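Local coordinates for protein GH127 beta-L-arabinofuranoside (Geobacillus stearothermophilus, PDB 4QK0) that probably hydrolyses beta-L-arabinofuranosides, releasing L-arabinose, as a glycoside hydrolase of family 127, at residues G206-N209 against Y210-L213. Sequence-based numbering, arbitrary orientation.
Sequences GNEN and YLKL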
loop_
_atom_site.group_PDB
_atom_site.type_symbol
_atom_site.label_atom_id
_atom_site.label_comp_id
_atom_site.label_asym_id
_atom_site.label_seq_id
_atom_site.Cartn_x
_atom_site.Cartn_y
_atom_site.Cartn_z
ATOM N N GLY A 206 -28.717 19.127 -33.596
ATOM C CA GLY A 206 -30.130 19.203 -33.291
ATOM C C GLY A 206 -30.874 17.902 -33.489
ATOM O O GLY A 206 -32.082 17.827 -33.265
ATOM N N ASN A 207 -30.173 16.849 -33.890
ATOM C CA ASN A 207 -30.801 15.538 -34.055
ATOM C C ASN A 207 -31.106 14.848 -32.725
ATOM O O ASN A 207 -30.230 14.266 -32.071
ATOM C CB ASN A 207 -29.939 14.651 -34.947
ATOM C CG ASN A 207 -30.622 13.350 -35.310
ATOM O OD1 ASN A 207 -31.555 12.908 -34.661
ATOM N ND2 ASN A 207 -30.131 12.721 -36.342
ATOM N N GLU A 208 -32.379 14.841 -32.370
ATOM C CA GLU A 208 -32.869 14.255 -31.117
ATOM C C GLU A 208 -32.596 12.776 -30.941
ATOM O O GLU A 208 -32.634 12.275 -29.812
ATOM C CB GLU A 208 -34.395 14.432 -30.994
ATOM C CG GLU A 208 -34.886 15.874 -31.070
ATOM C CD GLU A 208 -35.068 16.529 -29.715
ATOM O OE1 GLU A 208 -35.265 15.793 -28.723
ATOM O OE2 GLU A 208 -35.025 17.780 -29.643
ATOM N N ASN A 209 -32.380 12.038 -32.025
ATOM C CA ASN A 209 -32.027 10.620 -31.847
ATOM C C ASN A 209 -30.785 10.441 -30.959
ATOM O O ASN A 209 -30.694 9.479 -30.221
ATOM C CB ASN A 209 -31.735 9.966 -33.177
ATOM C CG ASN A 209 -32.939 9.950 -34.118
ATOM O OD1 ASN A 209 -34.084 10.100 -33.689
ATOM N ND2 ASN A 209 -32.678 9.662 -35.389
ATOM N N TYR A 210 -29.847 11.386 -31.057
ATOM C CA TYR A 210 -28.557 11.288 -30.392
ATOM C C TYR A 210 -28.754 11.512 -28.894
ATOM O O TYR A 210 -28.195 10.782 -28.037
ATOM C CB TYR A 210 -27.540 12.276 -31.007
ATOM C CG TYR A 210 -27.266 12.014 -32.488
ATOM C CD1 TYR A 210 -27.352 10.744 -33.020
ATOM C CD2 TYR A 210 -26.924 13.038 -33.349
ATOM C CE1 TYR A 210 -27.093 10.498 -34.367
ATOM C CE2 TYR A 210 -26.690 12.800 -34.702
ATOM C CZ TYR A 210 -26.792 11.531 -35.208
ATOM O OH TYR A 210 -26.552 11.264 -36.559
ATOM N N LEU A 211 -29.599 12.476 -28.590
ATOM C CA LEU A 211 -29.984 12.767 -27.205
ATOM C C LEU A 211 -30.695 11.601 -26.569
ATOM O O LEU A 211 -30.331 11.154 -25.475
ATOM C CB LEU A 211 -30.844 14.003 -27.159
ATOM C CG LEU A 211 -31.413 14.333 -25.800
ATOM C CD1 LEU A 211 -30.300 14.781 -24.887
ATOM C CD2 LEU A 211 -32.437 15.444 -25.953
ATOM N N LYS A 212 -31.605 10.993 -27.309
ATOM C CA LYS A 212 -32.288 9.808 -26.800
ATOM C C LYS A 212 -31.409 8.544 -26.667
ATOM O O LYS A 212 -31.617 7.702 -25.812
ATOM C CB LYS A 212 -33.465 9.512 -27.695
ATOM C CG LYS A 212 -34.573 10.543 -27.528
ATOM C CD LYS A 212 -35.933 9.885 -27.725
ATOM C CE LYS A 212 -36.425 9.968 -29.155
ATOM N NZ LYS A 212 -37.358 11.128 -29.287
ATOM N N LEU A 213 -30.467 8.395 -27.581
ATOM C CA LEU A 213 -29.563 7.280 -27.532
ATOM C C LEU A 213 -28.637 7.418 -26.269
ATOM O O LEU A 213 -28.487 6.487 -25.516
ATOM C CB LEU A 213 -28.747 7.254 -28.844
ATOM C CG LEU A 213 -27.800 6.088 -28.973
ATOM C CD1 LEU A 213 -28.586 4.804 -28.878
ATOM C CD2 LEU A 213 -27.039 6.153 -30.279
HETATM O O HOH W 1 -27.491 13.508 -38.145
#
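Asn207 and Tyr210 meet where the backbone winds into helix 208-220: Tyr210 N donates to Asn207 O at 3.1 Å, and i-to-i+4 helical bonds follow from Lys212 N to Glu208 O and from Leu213 N to Asn209 O. This is an N-cap in the helical catalytic domain of the enzyme, reached through a tight link from helix 194-205 in which Gly206 takes a positive phi. Asn207 is the cap residue. Its OD1 accepts from Asn209 N at 2.9 Å, the donor tilted 30° from the amide's carbonyl plane, and satisfies an N-H of the first turn. With CG swung anti to the backbone N (chi1 -172°), the same amide can cap the helix and still lie over one face of the Tyr210 ring. There CB approaches Tyr210 CE2 to 3.7 Å and ND2 sits at the same distance from Tyr210 CZ, displaced toward the hydroxyl-bearing end of the ring; amide and ring planes are 36° apart, so the amide leans over the ring rather than lying flat on it. One water joins the two polar ends, accepting from ND2 and donating to Tyr210 OH, while the hydroxyl is also hydrogen-bonded to Asp172 OD1 of helix 162-177. Leu201 and Thr205 touch the same tyrosine from helix 194-205. A leucine in place of Tyr210 would probably leave Asp172 and the water without their hydroxyl partner and strip the Asn207 amide of its aromatic support. On another side of the turn, Glu208 runs alongside Leu211, which packs on Leu279 and Met283 of helix 266-283. Further along, Lys212 keeps its ammonium apart from the carboxylate, NZ 5.1 Å from Glu208 OE1, while its CG rests 3.5 Å from Glu208 O.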